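Side-chain contacts in hypothetical protein HI1011 (Haemophilus influenzae, PDB 1YZY), which catalyses the ATP-dependent phosphorylation of 3-oxo-tetronate to 3-oxo-tetronate 4-phosphate, as a member of the four-carbon acid sugar kinase family: residues 64-67 / 68-72; 55-58 / 59-63. All coordinates share one frame; numbering follows the deposited sequence.

In the fold
Contacts 1 and 2 are two consecutive portions of a single helix, 55-71, and illustrate how one amphipathic helix gains partners along its length. Contact 2 takes its first turns, residues 55-63, and contact 1 its last turns and the residue that follows, 64-72; their centres are about 13 Å apart. Helix 93-104 covers both, through Val55, Ile59 and Ser62 in contact 2 and Tyr66 in contact 1. In contact 1 strands join as partners: Ala65 meets strand 3-6, Trp68 meets strand 43-47, and Leu69 meets both. Both contacts lie in the sugar-binding N-terminal domain, away from the residues assigned to ATP binding by similarity.

Contact 1: residues 64-67 / 68-72; sequences RAYQ and WLKEN
The C-terminal turns of helix 55-71 bring Tyr66 alongside Lys70 and set Gln67 across Glu71, each pair four residues apart. CG of Tyr66 stands anti to the backbone N (chi1 157°), which lets the phenol run alongside the lysine chain, both pointing the same way. Contact is made at the far end of the ring, where OH lies 3.6 Å from CD of Lys70, while Lys70 CB sits over one ring face. This is van der Waals contact of lysine methylenes with the hydroxyl end of the phenol. Tyr66 also meets Phe77 edge-to-face and touches Ile5 and helix 93-104.

Gln67 and Glu71 meet differently. The glutamine chain bends at chi2, and its OE1 comes within 4.0 Å of Glu71 CG; the amide and carboxylate planes are turned 78° apart. Glu71 CG also rests 3.1 Å from the carbonyl O of Gln67, the same oxygen that accepts the helical bond from Glu71 N.

On the inner face Leu69 lays CG 3.2 Å from the carbonyl O of Ala65, which also receives a nearly straight bond from Leu69 N (2.9 Å, 172° at the hydrogen). At the helix end Asn72 N still bonds to Trp68 O at 2.8 Å. Its ND2 gives that oxygen a weak second bond of 3.3 Å and lies above one face of the indole, offset toward the rim. Asn72 OD1 accepts from Leu37 N, tying the helix end to a loop. With Ala65, Trp68 and Leu69 packed on strands and Arg64, Lys70 and Glu71 exposed, the split is typical of an amphipathic helix lying on a sheet.

Contact 2: residues 55-58 / 59-63; sequences VNEA and IEQSL
Ile59 lies alongside Val55 one turn earlier, both side chains pointing the same way, with CD1 of the isoleucine 4.0 Å from CG2 of the valine. Ile59 CG1 is anti to its carbonyl carbon (chi1 -66°), a torsion that swings it back toward the preceding turn and sets it 3.0 Å from Val55 O. That oxygen also accepts the backbone bond from Ile59 N. Both residues touch Pro95 of helix 93-104, making a small apolar patch between the two helices.

A polar pair, Glu57 and Gln61, runs in the same manner on another side of the helix. Here NE2 of the glutamine approaches CB of Glu57 at 3.8 Å, and the carboxylate and amide planes stand 49° apart. NE2 is 3.9 Å from Glu57 OE1, so proximity rather than a direct bond relates the two polar ends. Closer in, Gln61 CG passes 3.0 Å from Glu57 O, an oxygen that receives a nearly linear bond from Gln61 N (2.8 Å, 172° at the hydrogen).

Ser62 adds a side-chain bond to the helical pattern. Its OG reaches back to Ala58 O at 2.8 Å, while its own N bonds to the same oxygen at 3.0 Å; the two donors arrive from opposite faces of the carbonyl plane. Ser62 is buried and its side chain touches Val96. Two donors from one residue thus grip a single carbonyl, so the hydroxyl can probably lie against Val96 without needing an acceptor from helix 93-104.

Contact 1: residues 64-67 / 68-72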
ATOM      1  N   ARG A  64      11.061 -12.681   9.750  1.00 22.17           N
ATOM      2  CA  ARG A  64      10.370 -13.746   9.034  1.00 20.52           C
ATOM      3  C   ARG A  64      10.109 -13.298   7.608  1.00 17.18           C
ATOM      4  O   ARG A  64      10.206 -14.102   6.678  1.00 15.94           O
ATOM      5  CB  ARG A  64       9.052 -14.102   9.729  1.00 27.07           C
ATOM      6  CG  ARG A  64       9.203 -15.082  10.887  1.00 35.29           C
ATOM      7  CD  ARG A  64       7.926 -15.185  11.706  1.00 37.94           C
ATOM      8  NE  ARG A  64       6.753 -15.451  10.873  1.00 52.51           N
ATOM      9  CZ  ARG A  64       5.568 -14.859  11.024  1.00 54.45           C
ATOM     10  NH1 ARG A  64       5.377 -13.956  11.981  1.00 49.12           N
ATOM     11  NH2 ARG A  64       4.565 -15.169  10.208  1.00 46.88           N
ATOM     12  N   ALA A  65       9.749 -12.023   7.449  1.00 19.32           N
ATOM     13  CA  ALA A  65       9.483 -11.452   6.127  1.00 18.02           C
ATOM     14  C   ALA A  65      10.763 -11.504   5.307  1.00 18.43           C
ATOM     15  O   ALA A  65      10.744 -11.851   4.124  1.00 20.24           O
ATOM     16  CB  ALA A  65       8.991 -10.021   6.252  1.00 10.41           C
ATOM     17  N   TYR A  66      11.872 -11.166   5.959  1.00 22.02           N
ATOM     18  CA  TYR A  66      13.191 -11.167   5.339  1.00 15.77           C
ATOM     19  C   TYR A  66      13.606 -12.561   4.897  1.00 18.20           C
ATOM     20  O   TYR A  66      14.175 -12.736   3.820  1.00 18.81           O
ATOM     21  CB  TYR A  66      14.235 -10.614   6.323  1.00 21.45           C
ATOM     22  CG  TYR A  66      15.652 -11.056   6.016  1.00 20.51           C
ATOM     23  CD1 TYR A  66      16.391 -10.451   4.999  1.00 19.11           C
ATOM     24  CD2 TYR A  66      16.227 -12.137   6.691  1.00 19.34           C
ATOM     25  CE1 TYR A  66      17.663 -10.920   4.655  1.00 21.55           C
ATOM     26  CE2 TYR A  66      17.493 -12.614   6.351  1.00 25.65           C
ATOM     27  CZ  TYR A  66      18.204 -11.998   5.332  1.00 22.77           C
ATOM     28  OH  TYR A  66      19.451 -12.469   4.992  1.00 30.80           O
ATOM     29  N   GLN A  67      13.397 -13.538   5.772  1.00 22.69           N
ATOM     30  CA  GLN A  67      13.780 -14.916   5.479  1.00 26.39           C
ATOM     31  C   GLN A  67      13.025 -15.428   4.266  1.00 23.01           C
ATOM     32  O   GLN A  67      13.592 -16.121   3.419  1.00 19.32           O
ATOM     33  CB  GLN A  67      13.544 -15.808   6.699  1.00 31.99           C
ATOM     34  CG  GLN A  67      14.104 -17.207   6.557  1.00 42.05           C
ATOM     35  CD  GLN A  67      15.603 -17.229   6.345  1.00 43.22           C
ATOM     36  OE1 GLN A  67      16.122 -18.053   5.591  1.00 46.58           O
ATOM     37  NE2 GLN A  67      16.313 -16.339   7.030  1.00 45.34           N
ATOM     38  N   TRP A  68      11.748 -15.067   4.179  1.00 26.23           N
ATOM     39  CA  TRP A  68      10.929 -15.476   3.046  1.00 24.54           C
ATOM     40  C   TRP A  68      11.416 -14.765   1.782  1.00 22.99           C
ATOM     41  O   TRP A  68      11.694 -15.408   0.770  1.00 21.69           O
ATOM     42  CB  TRP A  68       9.452 -15.160   3.293  1.00 28.53           C
ATOM     43  CG  TRP A  68       8.573 -15.724   2.220  1.00 27.54           C
ATOM     44  CD1 TRP A  68       8.069 -16.987   2.162  1.00 26.50           C
ATOM     45  CD2 TRP A  68       8.142 -15.064   1.025  1.00 29.36           C
ATOM     46  NE1 TRP A  68       7.356 -17.161   1.004  1.00 34.20           N
ATOM     47  CE2 TRP A  68       7.384 -15.996   0.285  1.00 30.85           C
ATOM     48  CE3 TRP A  68       8.327 -13.775   0.505  1.00 30.63           C
ATOM     49  CZ2 TRP A  68       6.809 -15.685  -0.951  1.00 28.69           C
ATOM     50  CZ3 TRP A  68       7.757 -13.464  -0.723  1.00 30.06           C
ATOM     51  CH2 TRP A  68       7.006 -14.417  -1.438  1.00 37.96           C
ATOM     52  N   LEU A  69      11.479 -13.436   1.830  1.00 21.09           N
ATOM     53  CA  LEU A  69      11.959 -12.654   0.692  1.00 20.51           C
ATOM     54  C   LEU A  69      13.307 -13.207   0.209  1.00 14.50           C
ATOM     55  O   LEU A  69      13.547 -13.318  -0.994  1.00 19.50           O
ATOM     56  CB  LEU A  69      12.082 -11.171   1.076  1.00 17.80           C
ATOM     57  CG  LEU A  69      10.756 -10.424   1.290  1.00 20.06           C
ATOM     58  CD1 LEU A  69      10.986  -9.203   2.152  1.00 12.37           C
ATOM     59  CD2 LEU A  69      10.093 -10.038  -0.034  1.00 12.26           C
ATOM     60  N   LYS A  70      14.167 -13.572   1.155  1.00 20.58           N
ATOM     61  CA  LYS A  70      15.476 -14.140   0.852  1.00 21.48           C
ATOM     62  C   LYS A  70      15.324 -15.485   0.138  1.00 25.55           C
ATOM     63  O   LYS A  70      15.977 -15.735  -0.879  1.00 24.41           O
ATOM     64  CB  LYS A  70      16.277 -14.345   2.146  1.00 20.67           C
ATOM     65  CG  LYS A  70      17.684 -14.883   1.927  1.00 24.20           C
ATOM     66  CD  LYS A  70      18.285 -15.429   3.209  1.00 27.83           C
ATOM     67  CE  LYS A  70      19.776 -15.713   3.060  1.00 37.14           C
ATOM     68  NZ  LYS A  70      20.081 -16.606   1.916  1.00 42.95           N
ATOM     69  N   GLU A  71      14.508 -16.369   0.713  1.00 26.76           N
ATOM     70  CA  GLU A  71      14.272 -17.687   0.132  1.00 31.77           C
ATOM     71  C   GLU A  71      13.659 -17.576  -1.255  1.00 32.56           C
ATOM     72  O   GLU A  71      13.837 -18.466  -2.092  1.00 30.50           O
ATOM     73  CB  GLU A  71      13.350 -18.527   1.024  1.00 35.15           C
ATOM     74  CG  GLU A  71      13.997 -19.034   2.315  1.00 43.97           C
ATOM     75  CD  GLU A  71      13.042 -19.834   3.199  1.00 49.66           C
ATOM     76  OE1 GLU A  71      13.501 -20.801   3.844  1.00 55.80           O
ATOM     77  OE2 GLU A  71      11.840 -19.491   3.263  1.00 52.09           O
ATOM     78  N   ASN A  72      12.955 -16.479  -1.504  1.00 26.98           N
ATOM     79  CA  ASN A  72      12.318 -16.281  -2.793  1.00 24.58           C
ATOM     80  C   ASN A  72      13.038 -15.391  -3.809  1.00 25.91           C
ATOM     81  O   ASN A  72      12.403 -14.771  -4.665  1.00 25.34           O
ATOM     82  CB  ASN A  72      10.851 -15.889  -2.606  1.00 24.53           C
ATOM     83  CG  ASN A  72       9.970 -17.105  -2.320  1.00 28.82           C
ATOM     84  OD1 ASN A  72       9.523 -17.788  -3.242  1.00 26.75           O
ATOM     85  ND2 ASN A  72       9.771 -17.414  -1.041  1.00 19.68           N
TER

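Contact 2: residues 55-58 / 59-63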
ATOM      1  N   VAL A  55       7.391  -4.509  20.481  1.00 26.64           N
ATOM      2  CA  VAL A  55       8.672  -4.522  19.785  1.00 25.94           C
ATOM      3  C   VAL A  55       9.283  -5.882  19.427  1.00 30.67           C
ATOM      4  O   VAL A  55       9.964  -5.994  18.405  1.00 23.45           O
ATOM      5  CB  VAL A  55       9.710  -3.623  20.509  1.00 31.25           C
ATOM      6  CG1 VAL A  55       9.959  -4.123  21.927  1.00 31.37           C
ATOM      7  CG2 VAL A  55      11.003  -3.534  19.693  1.00 26.59           C
ATOM      8  N   ASN A  56       9.077  -6.906  20.254  1.00 29.79           N
ATOM      9  CA  ASN A  56       9.649  -8.215  19.929  1.00 33.41           C
ATOM     10  C   ASN A  56       8.870  -8.960  18.861  1.00 27.72           C
ATOM     11  O   ASN A  56       9.388  -9.881  18.230  1.00 30.54           O
ATOM     12  CB  ASN A  56       9.867  -9.070  21.172  1.00 41.40           C
ATOM     13  CG  ASN A  56      11.285  -8.948  21.704  1.00 49.40           C
ATOM     14  OD1 ASN A  56      12.206  -9.625  21.227  1.00 56.73           O
ATOM     15  ND2 ASN A  56      11.481  -8.047  22.662  1.00 48.88           N
ATOM     16  N   GLU A  57       7.611  -8.574  18.686  1.00 25.36           N
ATOM     17  CA  GLU A  57       6.770  -9.153  17.649  1.00 28.04           C
ATOM     18  C   GLU A  57       7.225  -8.546  16.318  1.00 25.02           C
ATOM     19  O   GLU A  57       7.509  -9.268  15.358  1.00 24.58           O
ATOM     20  CB  GLU A  57       5.302  -8.818  17.901  1.00 32.49           C
ATOM     21  CG  GLU A  57       4.608  -9.760  18.863  1.00 41.30           C
ATOM     22  CD  GLU A  57       3.190  -9.331  19.176  1.00 46.92           C
ATOM     23  OE1 GLU A  57       2.482  -8.865  18.244  1.00 43.29           O
ATOM     24  OE2 GLU A  57       2.797  -9.453  20.362  1.00 43.41           O
ATOM     25  N   ALA A  58       7.311  -7.217  16.282  1.00 24.56           N
ATOM     26  CA  ALA A  58       7.759  -6.486  15.094  1.00 25.73           C
ATOM     27  C   ALA A  58       9.103  -7.032  14.614  1.00 21.43           C
ATOM     28  O   ALA A  58       9.304  -7.253  13.427  1.00 29.48           O
ATOM     29  CB  ALA A  58       7.874  -5.012  15.405  1.00 19.87           C
ATOM     30  N   ILE A  59      10.020  -7.267  15.548  1.00 21.27           N
ATOM     31  CA  ILE A  59      11.329  -7.803  15.204  1.00 22.62           C
ATOM     32  C   ILE A  59      11.223  -9.210  14.620  1.00 22.60           C
ATOM     33  O   ILE A  59      11.866  -9.515  13.610  1.00 24.77           O
ATOM     34  CB  ILE A  59      12.275  -7.810  16.435  1.00 21.26           C
ATOM     35  CG1 ILE A  59      12.567  -6.373  16.867  1.00 24.90           C
ATOM     36  CG2 ILE A  59      13.585  -8.539  16.120  1.00 24.18           C
ATOM     37  CD1 ILE A  59      13.435  -6.262  18.102  1.00 26.25           C
ATOM     38  N   GLU A  60      10.447 -10.079  15.266  1.00 26.01           N
ATOM     39  CA  GLU A  60      10.299 -11.451  14.787  1.00 23.74           C
ATOM     40  C   GLU A  60       9.624 -11.519  13.423  1.00 18.19           C
ATOM     41  O   GLU A  60      10.048 -12.269  12.555  1.00 20.13           O
ATOM     42  CB  GLU A  60       9.529 -12.302  15.797  1.00 28.94           C
ATOM     43  CG  GLU A  60       9.458 -13.793  15.437  1.00 41.73           C
ATOM     44  CD  GLU A  60      10.833 -14.450  15.291  1.00 53.56           C
ATOM     45  OE1 GLU A  60      11.811 -13.977  15.919  1.00 59.78           O
ATOM     46  OE2 GLU A  60      10.935 -15.455  14.548  1.00 54.24           O
ATOM     47  N   GLN A  61       8.563 -10.743  13.255  1.00 15.29           N
ATOM     48  CA  GLN A  61       7.821 -10.696  11.999  1.00 19.98           C
ATOM     49  C   GLN A  61       8.684 -10.184  10.855  1.00 14.68           C
ATOM     50  O   GLN A  61       8.656 -10.731   9.745  1.00 17.13           O
ATOM     51  CB  GLN A  61       6.589  -9.815  12.175  1.00 16.58           C
ATOM     52  CG  GLN A  61       5.636 -10.350  13.244  1.00 23.31           C
ATOM     53  CD  GLN A  61       4.579  -9.347  13.685  1.00 32.62           C
ATOM     54  OE1 GLN A  61       4.520  -8.216  13.198  1.00 32.64           O
ATOM     55  NE2 GLN A  61       3.732  -9.769  14.616  1.00 37.26           N
ATOM     56  N   SER A  62       9.434  -9.120  11.130  1.00 18.52           N
ATOM     57  CA  SER A  62      10.324  -8.505  10.151  1.00 16.71           C
ATOM     58  C   SER A  62      11.398  -9.481   9.704  1.00 21.24           C
ATOM     59  O   SER A  62      11.773  -9.517   8.525  1.00 23.55           O
ATOM     60  CB  SER A  62      10.962  -7.241  10.733  1.00 15.00           C
ATOM     61  OG  SER A  62       9.997  -6.210  10.925  1.00 10.88           O
ATOM     62  N   LEU A  63      11.907 -10.260  10.653  1.00 18.78           N
ATOM     63  CA  LEU A  63      12.926 -11.256  10.364  1.00 19.41           C
ATOM     64  C   LEU A  63      12.351 -12.420   9.559  1.00 20.21           C
ATOM     65  O   LEU A  63      13.072 -13.094   8.818  1.00 25.66           O
ATOM     66  CB  LEU A  63      13.537 -11.761  11.667  1.00 19.87           C
ATOM     67  CG  LEU A  63      14.464 -10.759  12.359  1.00 23.70           C
ATOM     68  CD1 LEU A  63      14.728 -11.169  13.794  1.00 27.85           C
ATOM     69  CD2 LEU A  63      15.759 -10.649  11.571  1.00 26.80           C
TER